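Local coordinates for protein pyoverdine synthetase F (Pseudomonas aeruginosa PAO1, PDB 6CUL) that is a pyoverdine synthetase F protein with an alpha/beta fold, a Rossmann-like parallel core extended into a mixed sheet, at residues 35-40 with 86-91; 53-58 with 100-105; 235-240 with 261-266. One frame throughout, in Å; residues are numbered along the deposited sequence.

Contacts 1 and 2 are neighbours, with centres 12 Å apart. They touch where Leu37 CD2 packs on Val58 CG1 at 3.8 Å, and Asn100 of contact 2 meets Trp86 and Tyr88 of contact 1. Contact 3 lies farther off, its centre 19 Å from that of contact 1 and 23 Å from that of contact 2. Helix 36-46 still joins contacts 1 and 3: Val36 CA is 3.7 Å from Phe261 CE1. Contacts 2 and 3 involve the two outermost strands of one mixed sheet, 103-105 and 233-241, and do not touch. The Phe87 side chain of contact 1 is about 10 Å from the bound FGD.

Contact 1: residues 35-40 with 86-91; sequences SVLESL and WFYPAD
Glu38 reaches from the first turn of helix 36-46 to Tyr88 and Pro89. These lie in the long loop that precedes strand 103-105, in an alpha/beta fold where the helix packs beside the central sheet. The Glu38 chain is extended, with CG anti to the backbone N (chi1 -167°), and it crosses Pro89 at about a right angle. Its OE2 sits 3.3 Å from Pro89 CD. The other oxygen, OE1, faces Tyr88 CB at 4.0 Å, and the carboxylate and phenol planes are 73° apart. This part of the contact is van der Waals packing. The polar partner of OE1 is the hydroxyl of Tyr32, so the buried carboxylate has a hydrogen bond from outside the two segments.

Leu37 adds the apolar half. Its CD2 approaches Tyr88 CE2 obliquely at 4.2 Å. Leu37 also touches Tyr8 of strand 6-9. Ser35, at the start of the helix, brings CB to 4.0 Å from Phe87 O.

The helix start is fixed by Ser35 at the N-cap position. Its OG accepts from Glu38 N at 3.0 Å, with an N-H...O angle of 161°.

On the loop side, Asn100 OD1 accepts from both Tyr88 OH and Trp86 NE1. One amide oxygen thus ties two rings of the loop together and holds the tip of the Tyr88 ring. Phe87 turns its ring away from the helix, where Tyr76 stacks on it and Leu12 and Ala15 of helix 12-17 touch it. Phe87 CD1 lies 3.7 Å above the plane of the Trp86 ring, offset toward its rim.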
loop_
_atom_site.group_PDB
_atom_site.type_symbol
_atom_site.label_atom_id
_atom_site.label_comp_id
_atom_site.label_asym_id
_atom_site.label_seq_id
_atom_site.Cartn_x
_atom_site.Cartn_y
_atom_site.Cartn_z
ATOM N N SER A 35 7.180 2.540 6.966
ATOM C CA SER A 35 6.328 1.848 6.080
ATOM C C SER A 35 5.054 1.364 6.701
ATOM O O SER A 35 4.897 1.333 7.862
ATOM C CB SER A 35 7.034 0.700 5.450
ATOM O OG SER A 35 7.188 -0.339 6.298
ATOM N N VAL A 36 4.117 1.045 5.853
ATOM C CA VAL A 36 2.876 0.469 6.273
ATOM C C VAL A 36 3.100 -0.871 6.946
ATOM O O VAL A 36 2.445 -1.149 7.873
ATOM C CB VAL A 36 1.927 0.309 5.133
ATOM C CG1 VAL A 36 0.688 -0.383 5.575
ATOM C CG2 VAL A 36 1.581 1.640 4.578
ATOM N N LEU A 37 3.988 -1.695 6.431
ATOM C CA LEU A 37 4.323 -2.945 7.035
ATOM C C LEU A 37 4.998 -2.780 8.383
ATOM O O LEU A 37 4.713 -3.471 9.269
ATOM C CB LEU A 37 5.174 -3.766 6.091
ATOM C CG LEU A 37 5.491 -5.202 6.463
ATOM C CD1 LEU A 37 4.249 -6.014 6.420
ATOM C CD2 LEU A 37 6.560 -5.840 5.607
ATOM N N GLU A 38 5.878 -1.830 8.516
ATOM C CA GLU A 38 6.518 -1.602 9.795
ATOM C C GLU A 38 5.504 -1.217 10.852
ATOM O O GLU A 38 5.623 -1.643 11.939
ATOM C CB GLU A 38 7.621 -0.577 9.730
ATOM C CG GLU A 38 8.458 -0.594 10.964
ATOM C CD GLU A 38 9.731 0.135 10.826
ATOM O OE1 GLU A 38 9.893 0.814 9.874
ATOM O OE2 GLU A 38 10.587 0.026 11.665
ATOM N N SER A 39 4.540 -0.411 10.492
ATOM C CA SER A 39 3.548 -0.087 11.414
ATOM C C SER A 39 2.738 -1.311 11.821
ATOM O O SER A 39 2.430 -1.400 12.933
ATOM C CB SER A 39 2.657 1.046 10.937
ATOM O OG SER A 39 2.211 1.705 12.030
ATOM N N LEU A 40 2.377 -2.165 10.890
ATOM C CA LEU A 40 1.664 -3.410 11.116
ATOM C C LEU A 40 2.451 -4.403 11.932
ATOM O O LEU A 40 1.916 -5.074 12.706
ATOM C CB LEU A 40 1.204 -4.010 9.811
ATOM C CG LEU A 40 0.271 -5.156 9.761
ATOM C CD1 LEU A 40 -0.986 -4.785 10.447
ATOM C CD2 LEU A 40 -0.029 -5.537 8.351
ATOM N N TRP A 86 17.301 0.129 3.499
ATOM C CA TRP A 86 16.304 -0.921 3.364
ATOM C C TRP A 86 14.947 -0.348 3.711
ATOM O O TRP A 86 14.872 0.612 4.370
ATOM C CB TRP A 86 16.664 -2.152 4.202
ATOM C CG TRP A 86 15.914 -3.411 3.892
ATOM C CD1 TRP A 86 15.259 -4.131 4.747
ATOM C CD2 TRP A 86 15.703 -4.018 2.613
ATOM N NE1 TRP A 86 14.668 -5.165 4.148
ATOM C CE2 TRP A 86 14.914 -5.120 2.821
ATOM C CE3 TRP A 86 16.125 -3.748 1.323
ATOM C CZ2 TRP A 86 14.558 -5.965 1.821
ATOM C CZ3 TRP A 86 15.757 -4.575 0.349
ATOM C CH2 TRP A 86 14.995 -5.668 0.596
ATOM N N PHE A 87 13.894 -1.001 3.285
ATOM C CA PHE A 87 12.503 -0.555 3.516
ATOM C C PHE A 87 11.978 -0.417 4.970
ATOM O O PHE A 87 10.973 0.144 5.188
ATOM C CB PHE A 87 11.553 -1.440 2.722
ATOM C CG PHE A 87 11.820 -1.449 1.286
ATOM C CD1 PHE A 87 12.772 -2.242 0.767
ATOM C CD2 PHE A 87 11.140 -0.657 0.469
ATOM C CE1 PHE A 87 13.054 -2.247 -0.552
ATOM C CE2 PHE A 87 11.400 -0.644 -0.848
ATOM C CZ PHE A 87 12.368 -1.439 -1.363
ATOM N N TYR A 88 12.681 -1.054 5.843
ATOM C CA TYR A 88 12.510 -1.154 7.245
ATOM C C TYR A 88 13.870 -1.630 7.783
ATOM O O TYR A 88 14.724 -1.998 7.038
ATOM C CB TYR A 88 11.358 -2.118 7.613
ATOM C CG TYR A 88 11.432 -3.467 6.983
ATOM C CD1 TYR A 88 12.376 -4.347 7.345
ATOM C CD2 TYR A 88 10.583 -3.835 6.008
ATOM C CE1 TYR A 88 12.459 -5.560 6.769
ATOM C CE2 TYR A 88 10.659 -5.034 5.428
ATOM C CZ TYR A 88 11.614 -5.895 5.819
ATOM O OH TYR A 88 11.714 -7.116 5.258
ATOM N N PRO A 89 14.073 -1.605 9.081
ATOM C CA PRO A 89 15.387 -2.094 9.431
ATOM C C PRO A 89 15.522 -3.550 9.103
ATOM O O PRO A 89 14.771 -4.282 9.622
ATOM C CB PRO A 89 15.418 -1.920 10.911
ATOM C CG PRO A 89 14.502 -0.843 11.178
ATOM C CD PRO A 89 13.426 -0.942 10.193
ATOM N N ALA A 90 16.579 -3.941 8.439
ATOM C CA ALA A 90 16.818 -5.313 8.016
ATOM C C ALA A 90 16.743 -6.306 9.159
ATOM O O ALA A 90 16.446 -7.454 8.929
ATOM C CB ALA A 90 18.144 -5.421 7.353
ATOM N N ASP A 91 16.937 -5.828 10.360
ATOM C CA ASP A 91 16.806 -6.672 11.496
ATOM C C ASP A 91 15.362 -6.763 12.090
ATOM O O ASP A 91 15.212 -7.417 13.065
ATOM C CB ASP A 91 17.835 -6.244 12.512
ATOM C CG ASP A 91 17.654 -4.861 12.949
ATOM O OD1 ASP A 91 16.511 -4.482 12.952
ATOM O OD2 ASP A 91 18.600 -4.154 13.300
#

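Contact 2: residues 53-58 with 100-105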
loop_
_atom_site.group_PDB
_atom_site.type_symbol
_atom_site.label_atom_id
_atom_site.label_comp_id
_atom_site.label_asym_id
_atom_site.label_seq_id
_atom_site.Cartn_x
_atom_site.Cartn_y
_atom_site.Cartn_z
ATOM N N TYR A 53 -4.169 -12.187 14.517
ATOM C CA TYR A 53 -3.590 -12.542 13.251
ATOM C C TYR A 53 -2.131 -12.996 13.287
ATOM O O TYR A 53 -1.402 -12.711 14.168
ATOM C CB TYR A 53 -3.645 -11.326 12.350
ATOM C CG TYR A 53 -4.980 -10.790 11.943
ATOM C CD1 TYR A 53 -5.721 -11.425 11.049
ATOM C CD2 TYR A 53 -5.447 -9.586 12.409
ATOM C CE1 TYR A 53 -6.910 -10.938 10.643
ATOM C CE2 TYR A 53 -6.672 -9.087 12.001
ATOM C CZ TYR A 53 -7.391 -9.783 11.120
ATOM O OH TYR A 53 -8.564 -9.368 10.674
ATOM N N GLU A 54 -1.726 -13.738 12.301
ATOM C CA GLU A 54 -0.339 -14.058 12.184
ATOM C C GLU A 54 0.038 -13.609 10.803
ATOM O O GLU A 54 -0.578 -14.038 9.870
ATOM C CB GLU A 54 -0.070 -15.521 12.336
ATOM C CG GLU A 54 1.391 -15.753 12.583
ATOM C CD GLU A 54 1.777 -17.164 12.428
ATOM O OE1 GLU A 54 0.956 -17.961 12.219
ATOM O OE2 GLU A 54 2.893 -17.468 12.511
ATOM N N LEU A 55 1.039 -12.765 10.646
ATOM C CA LEU A 55 1.383 -12.362 9.322
ATOM C C LEU A 55 2.123 -13.579 8.710
ATOM O O LEU A 55 3.095 -14.073 9.248
ATOM C CB LEU A 55 2.223 -11.114 9.372
ATOM C CG LEU A 55 2.837 -10.635 8.065
ATOM C CD1 LEU A 55 1.826 -10.108 7.110
ATOM C CD2 LEU A 55 3.903 -9.619 8.347
ATOM N N VAL A 56 1.650 -14.078 7.587
ATOM C CA VAL A 56 2.275 -15.268 7.061
ATOM C C VAL A 56 3.222 -15.069 5.910
ATOM O O VAL A 56 4.238 -15.656 5.892
ATOM C CB VAL A 56 1.262 -16.398 6.836
ATOM C CG1 VAL A 56 0.643 -16.780 8.139
ATOM C CG2 VAL A 56 0.219 -16.014 5.828
ATOM N N GLY A 57 2.916 -14.216 4.978
ATOM C CA GLY A 57 3.829 -13.975 3.905
ATOM C C GLY A 57 3.872 -12.542 3.496
ATOM O O GLY A 57 2.906 -11.873 3.580
ATOM N N VAL A 58 5.006 -12.083 3.036
ATOM C CA VAL A 58 5.113 -10.699 2.603
ATOM C C VAL A 58 5.533 -10.699 1.134
ATOM O O VAL A 58 6.670 -10.557 0.813
ATOM C CB VAL A 58 6.120 -9.854 3.448
ATOM C CG1 VAL A 58 6.213 -8.451 2.918
ATOM C CG2 VAL A 58 5.738 -9.801 4.911
ATOM N N ASN A 100 12.399 -10.193 7.382
ATOM C CA ASN A 100 13.020 -10.460 6.071
ATOM C C ASN A 100 12.853 -11.883 5.568
ATOM O O ASN A 100 12.710 -12.104 4.414
ATOM C CB ASN A 100 14.454 -10.043 6.065
ATOM C CG ASN A 100 14.590 -8.579 6.020
ATOM O OD1 ASN A 100 14.273 -8.002 5.033
ATOM N ND2 ASN A 100 15.008 -7.969 7.098
ATOM N N ASP A 101 12.772 -12.813 6.476
ATOM C CA ASP A 101 12.502 -14.142 6.149
ATOM C C ASP A 101 11.125 -14.293 5.541
ATOM O O ASP A 101 10.900 -15.273 5.005
ATOM C CB ASP A 101 12.677 -15.032 7.355
ATOM C CG ASP A 101 14.052 -14.947 7.977
ATOM O OD1 ASP A 101 14.987 -14.382 7.475
ATOM O OD2 ASP A 101 14.184 -15.445 9.037
ATOM N N LEU A 102 10.216 -13.379 5.670
ATOM C CA LEU A 102 8.923 -13.561 5.022
ATOM C C LEU A 102 8.740 -12.995 3.624
ATOM O O LEU A 102 7.703 -13.091 3.136
ATOM C CB LEU A 102 7.801 -13.037 5.890
ATOM C CG LEU A 102 7.655 -13.532 7.293
ATOM C CD1 LEU A 102 6.815 -12.579 8.086
ATOM C CD2 LEU A 102 7.067 -14.898 7.289
ATOM N N LEU A 103 9.729 -12.404 3.038
ATOM C CA LEU A 103 9.581 -11.875 1.735
ATOM C C LEU A 103 9.367 -12.949 0.664
ATOM O O LEU A 103 10.085 -13.932 0.664
ATOM C CB LEU A 103 10.829 -11.099 1.418
ATOM C CG LEU A 103 11.009 -9.794 2.163
ATOM C CD1 LEU A 103 12.235 -9.083 1.686
ATOM C CD2 LEU A 103 9.808 -8.949 1.962
ATOM N N LEU A 104 8.408 -12.741 -0.224
ATOM C CA LEU A 104 8.093 -13.620 -1.334
ATOM C C LEU A 104 7.922 -12.873 -2.623
ATOM O O LEU A 104 7.307 -11.851 -2.628
ATOM C CB LEU A 104 6.760 -14.287 -1.118
ATOM C CG LEU A 104 6.708 -15.385 -0.114
ATOM C CD1 LEU A 104 5.351 -16.008 -0.061
ATOM C CD2 LEU A 104 7.698 -16.392 -0.556
ATOM N N SER A 105 8.426 -13.385 -3.724
ATOM C CA SER A 105 8.209 -12.713 -4.946
ATOM C C SER A 105 7.328 -13.567 -5.793
ATOM O O SER A 105 7.643 -14.713 -5.986
ATOM C CB SER A 105 9.469 -12.446 -5.714
ATOM O OG SER A 105 9.248 -11.458 -6.699
#
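Val58 pairs in parallel with Leu103, their CA atoms 4.7 Å apart, and its backbone bonds to the residues before and after that partner. Val58 N donates to Leu102 O at 2.9 Å. Leu104 N donates to Val58 O at 3.0 Å. Leu103 CA adds a CA-H...O contact to the same oxygen at 3.3 Å, so Val58 O has two partners.

The Val58 and Leu103 side chains lie on the same face of the sheet, and Val58 CG1 meets Leu103 CD2 at 3.8 Å. The other methyl, CG2, packs against Leu102 CB at 4.0 Å, with the two side chains at about a right angle. Strand 103-105 is the edge strand of the parallel, Rossmann-like part of the mixed sheet. Strand 55-60 lies between it and strand 6-9, to which Val56 and Gly57 are bonded through Leu6 and Tyr8.

Just before the edge strand, Leu102 ends a short 3-10 turn, and its CB points toward strand 55-60. Chi1 of -55° sets CG anti to the carbonyl carbon. From there CD1 reaches Leu55 CD2 at 4.2 Å, and CD2 comes to 3.2 Å from Val56 O. Leu37 of helix 36-46 touches both Leu55 and Val58. Glu54 makes a salt bridge with Lys97.

Contact 3: residues 235-240 with 261-266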
loop_
_atom_site.group_PDB
_atom_site.type_symbol
_atom_site.label_atom_id
_atom_site.label_comp_id
_atom_site.label_asym_id
_atom_site.label_seq_id
_atom_site.Cartn_x
_atom_site.Cartn_y
_atom_site.Cartn_z
ATOM N N HIS A 235 -13.722 0.004 6.742
ATOM C CA HIS A 235 -13.404 0.881 7.825
ATOM C C HIS A 235 -12.722 2.105 7.287
ATOM O O HIS A 235 -11.924 1.998 6.405
ATOM C CB HIS A 235 -12.575 0.204 8.896
ATOM C CG HIS A 235 -12.247 1.079 10.050
ATOM N ND1 HIS A 235 -13.197 1.754 10.746
ATOM C CD2 HIS A 235 -11.073 1.432 10.587
ATOM C CE1 HIS A 235 -12.628 2.456 11.689
ATOM N NE2 HIS A 235 -11.339 2.280 11.614
ATOM N N ASP A 236 -13.077 3.243 7.839
ATOM C CA ASP A 236 -12.579 4.495 7.375
ATOM C C ASP A 236 -12.126 5.502 8.414
ATOM O O ASP A 236 -12.739 5.611 9.399
ATOM C CB ASP A 236 -13.681 5.129 6.598
ATOM C CG ASP A 236 -13.228 5.701 5.359
ATOM O OD1 ASP A 236 -12.077 5.533 5.011
ATOM O OD2 ASP A 236 -14.049 6.320 4.702
ATOM N N VAL A 237 -11.055 6.217 8.127
ATOM C CA VAL A 237 -10.509 7.242 8.976
ATOM C C VAL A 237 -10.231 8.497 8.168
ATOM O O VAL A 237 -9.890 8.406 7.082
ATOM C CB VAL A 237 -9.260 6.782 9.765
ATOM C CG1 VAL A 237 -8.688 7.840 10.691
ATOM C CG2 VAL A 237 -9.598 5.611 10.609
ATOM N N LEU A 238 -10.437 9.632 8.785
ATOM C CA LEU A 238 -10.247 10.889 8.182
ATOM C C LEU A 238 -9.768 11.841 9.175
ATOM O O LEU A 238 -10.467 12.671 9.580
ATOM C CB LEU A 238 -11.562 11.355 7.580
ATOM C CG LEU A 238 -11.584 12.695 6.912
ATOM C CD1 LEU A 238 -10.663 12.794 5.731
ATOM C CD2 LEU A 238 -12.984 13.147 6.560
ATOM N N LYS A 239 -8.547 11.717 9.569
ATOM C CA LYS A 239 -7.963 12.576 10.561
ATOM C C LYS A 239 -6.713 13.399 10.173
ATOM O O LYS A 239 -5.966 13.785 11.004
ATOM C CB LYS A 239 -7.664 11.716 11.760
ATOM C CG LYS A 239 -8.884 11.106 12.300
ATOM C CD LYS A 239 -8.667 10.449 13.583
ATOM C CE LYS A 239 -9.944 9.922 14.162
ATOM N NZ LYS A 239 -10.499 8.703 13.561
ATOM N N THR A 240 -6.502 13.649 8.909
ATOM C CA THR A 240 -5.327 14.343 8.485
ATOM C C THR A 240 -5.620 15.761 8.007
ATOM O O THR A 240 -6.130 15.933 6.957
ATOM C CB THR A 240 -4.661 13.551 7.382
ATOM O OG1 THR A 240 -4.734 12.170 7.657
ATOM C CG2 THR A 240 -3.259 13.919 7.294
ATOM N N PHE A 261 -2.251 4.339 9.380
ATOM C CA PHE A 261 -1.917 3.279 10.224
ATOM C C PHE A 261 -3.165 2.912 11.067
ATOM O O PHE A 261 -3.485 1.789 11.203
ATOM C CB PHE A 261 -0.620 3.568 11.002
ATOM C CG PHE A 261 0.575 3.758 10.132
ATOM C CD1 PHE A 261 0.609 3.230 8.885
ATOM C CD2 PHE A 261 1.623 4.478 10.545
ATOM C CE1 PHE A 261 1.664 3.399 8.090
ATOM C CE2 PHE A 261 2.690 4.665 9.747
ATOM C CZ PHE A 261 2.720 4.108 8.518
ATOM N N PRO A 262 -3.883 3.911 11.557
ATOM C CA PRO A 262 -5.082 3.609 12.327
ATOM C C PRO A 262 -6.157 2.898 11.543
ATOM O O PRO A 262 -6.713 1.969 12.046
ATOM C CB PRO A 262 -5.549 4.967 12.795
ATOM C CG PRO A 262 -4.374 5.829 12.691
ATOM C CD PRO A 262 -3.587 5.340 11.555
ATOM N N ALA A 263 -6.414 3.303 10.345
ATOM C CA ALA A 263 -7.412 2.634 9.618
ATOM C C ALA A 263 -7.047 1.193 9.369
ATOM O O ALA A 263 -7.876 0.377 9.480
ATOM C CB ALA A 263 -7.726 3.360 8.326
ATOM N N LEU A 264 -5.828 0.900 9.002
ATOM C CA LEU A 264 -5.495 -0.439 8.775
ATOM C C LEU A 264 -5.631 -1.277 10.033
ATOM O O LEU A 264 -6.101 -2.333 9.940
ATOM C CB LEU A 264 -4.117 -0.556 8.171
ATOM C CG LEU A 264 -3.393 -1.874 8.216
ATOM C CD1 LEU A 264 -3.990 -2.912 7.331
ATOM C CD2 LEU A 264 -1.941 -1.627 8.002
ATOM N N HIS A 265 -5.155 -0.827 11.166
ATOM C CA HIS A 265 -5.327 -1.590 12.380
ATOM C C HIS A 265 -6.774 -1.703 12.893
ATOM O O HIS A 265 -7.230 -2.747 13.140
ATOM C CB HIS A 265 -4.428 -1.076 13.464
ATOM C CG HIS A 265 -3.030 -0.765 13.008
ATOM N ND1 HIS A 265 -2.177 0.023 13.729
ATOM C CD2 HIS A 265 -2.394 -1.044 11.857
ATOM C CE1 HIS A 265 -1.067 0.182 13.060
ATOM N NE2 HIS A 265 -1.176 -0.449 11.921
ATOM N N GLU A 266 -7.497 -0.622 12.973
ATOM C CA GLU A 266 -8.865 -0.703 13.373
ATOM C C GLU A 266 -9.660 -1.539 12.407
ATOM O O GLU A 266 -10.438 -2.275 12.851
ATOM C CB GLU A 266 -9.521 0.643 13.492
ATOM C CG GLU A 266 -9.262 1.370 14.782
ATOM C CD GLU A 266 -10.093 2.603 14.933
ATOM O OE1 GLU A 266 -10.167 3.432 14.035
ATOM O OE2 GLU A 266 -10.688 2.722 15.975
#
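His235 and Glu266 join the edge strand 233-241 to helix 248-271, the last helix of this alpha/beta fold. The axes of 235-240 and 261-266 run nearly antiparallel, at 158°, and approach to 7.6 Å.

The buried apolar part is Val237 on Ala263. Val237 CG2 sits 3.7 Å from Ala263 CB, and Ser259 of the same helix also touches this valine. Strand 216-223 holds the strand from its inner side, through backbone bonds of His235 with Phe221 and of Val237 with Ala219.

The outer part is polar. His235 and Glu266 meet closely there, but Glu266 is exposed, and both touch a crystal neighbour. Lys239 is exposed too; its NZ stays 5.3 Å from Glu266 OE1, too far for a salt bridge.

The His235 ring bridges the two parts. CG is anti to the backbone N (chi1 -179°), and the ring edge meets Ala263 and Glu266. CD2 lies 3.5 Å from Ala263 O, which is near the ring plane. Glu266 CB sits to one side of that plane, 3.4 Å from CD2. The ring and the carboxylate are nearly perpendicular, 79° apart. His235 NE2 donates in its own ring plane to Glu266 OE1 at 2.9 Å, meeting that oxygen from above the carboxylate plane.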